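Local coordinates for probable secreted solute-binding lipoprotein (Streptomyces coelicolor, PDB 3I3V) that probably binds a solute outside the cell as the lipid-tethered receptor of an ABC-type uptake system, at the interface of chains A and B. Coordinates in Å, arbitrary orientation; residue numbers count along the deposited sequence, not the author numbering. Chains: chain A/B, Probable secreted solute-binding lipoprotein.

The interface of chains A and B. Residues chain A 170-171, 367, 370-371; chain B 170, 367, 371.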
# COMPACT_ATOMS: atom_id res chain seq x y z
N ASN A 170 -27.59 12.25 -20.16
CA ASN A 170 -26.16 12.50 -20.21
C ASN A 170 -25.38 12.20 -18.93
O ASN A 170 -24.32 12.79 -18.71
CB ASN A 170 -25.87 13.94 -20.65
CG ASN A 170 -24.44 14.12 -21.13
OD1 ASN A 170 -23.86 13.20 -21.71
ND2 ASN A 170 -23.88 15.30 -20.92
N ASP A 171 -25.90 11.32 -18.09
CA ASP A 171 -25.17 10.93 -16.88
C ASP A 171 -25.53 9.51 -16.42
O ASP A 171 -26.17 8.75 -17.17
CB ASP A 171 -25.33 11.96 -15.75
CG ASP A 171 -26.69 11.93 -15.07
OD1 ASP A 171 -27.51 11.03 -15.35
OD2 ASP A 171 -26.93 12.82 -14.22
N GLN A 367 -16.62 5.99 -17.92
CA GLN A 367 -16.90 7.32 -18.46
C GLN A 367 -17.34 7.29 -19.92
O GLN A 367 -18.32 7.94 -20.29
CB GLN A 367 -15.70 8.25 -18.30
CG GLN A 367 -15.35 8.56 -16.86
CD GLN A 367 -14.74 9.95 -16.69
OE1 GLN A 367 -14.21 10.28 -15.63
NE2 GLN A 367 -14.83 10.78 -17.74
N ILE A 370 -20.86 6.49 -20.43
CA ILE A 370 -21.80 7.57 -20.14
C ILE A 370 -21.96 8.37 -21.44
O ILE A 370 -23.06 8.72 -21.85
CB ILE A 370 -21.26 8.54 -19.04
CG1 ILE A 370 -21.08 7.80 -17.71
CG2 ILE A 370 -22.22 9.71 -18.87
CD1 ILE A 370 -22.36 7.41 -17.04
N THR A 371 -20.82 8.67 -22.07
CA THR A 371 -20.81 9.43 -23.31
C THR A 371 -21.60 8.71 -24.39
O THR A 371 -22.43 9.32 -25.07
CB THR A 371 -19.36 9.66 -23.78
OG1 THR A 371 -18.63 10.34 -22.75
CG2 THR A 371 -19.33 10.49 -25.04
N ASN B 170 -18.90 16.82 -25.31
CA ASN B 170 -19.35 15.87 -24.30
C ASN B 170 -18.30 14.95 -23.71
O ASN B 170 -18.63 13.90 -23.18
CB ASN B 170 -20.51 15.03 -24.85
CG ASN B 170 -21.30 14.34 -23.74
OD1 ASN B 170 -21.27 14.78 -22.60
ND2 ASN B 170 -22.02 13.28 -24.08
N GLN B 367 -15.93 13.19 -13.76
CA GLN B 367 -17.03 12.88 -14.67
C GLN B 367 -18.10 13.97 -14.62
O GLN B 367 -18.61 14.38 -15.67
CB GLN B 367 -17.64 11.51 -14.33
CG GLN B 367 -18.80 11.09 -15.23
CD GLN B 367 -18.46 11.18 -16.71
OE1 GLN B 367 -17.44 10.66 -17.16
NE2 GLN B 367 -19.34 11.83 -17.49
N THR B 371 -19.89 16.48 -17.70
CA THR B 371 -21.32 16.59 -17.92
C THR B 371 -21.73 18.07 -17.84
O THR B 371 -22.60 18.52 -18.59
CB THR B 371 -22.08 15.78 -16.86
OG1 THR B 371 -21.68 14.40 -16.95
CG2 THR B 371 -23.57 15.88 -17.06
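A:Ile370 meets B:Gln367 near the middle of the patch, its CG2 methyl lying 3.8 Å from the amide nitrogen NE2 of B:Gln367. B:Gln367 reaches this methyl by setting CG anti to the backbone N and then bending at chi2. OE1 of B:Gln367 is modelled too close to CG and CD of A:Gln367, so the local fit is doubtful; NE2 of A:Gln367 is also near this oxygen, but its N-H points elsewhere and makes no hydrogen bond. As modelled, the carboxamide carbons CD of A:Gln367 and B:Gln367 stand 3.9 Å apart and the two chains run past each other in opposite directions, their amide planes nearly perpendicular at 85°. On each side the threonine methyl packs by the opposing asparagine: CG2 of B:Thr371 is 3.6 Å from the backbone O of A:Asn170, and CG2 of A:Thr371 is 3.9 Å from that of B:Asn170. Farther out, A:Asn170 and B:Asn170 meet tip to tip, each with CG anti to its backbone N (chi1 -162°), and pair their carboxamides reciprocally. ND2 of B:Asn170 donates to OD1 of A:Asn170 at 3.0 Å, tilted from the carbonyl plane; ND2 of A:Asn170 returns a bond of 3.1 Å to OD1 of B:Asn170, approaching from above the plane of that carbonyl. Both bonds are bent; the amide planes are turned 50° apart, and the OD1 oxygens of A:Asn170 and B:Asn170, both acceptors, lie an unfavourable 3.2 Å from each other. An alanine in place of A:Asn170 would probably leave the carboxamide of B:Asn170 without either mate and free to turn. The patch joins helices 366-377 of A and 363-376 of B and the loops bearing A:Asn170 and B:Asn170; the whole interface is two-fold symmetric, though the glutamine side chains differ here. It may help hold two binding-protein copies together, although the structure alone does not show that this pairing occurs outside the crystal.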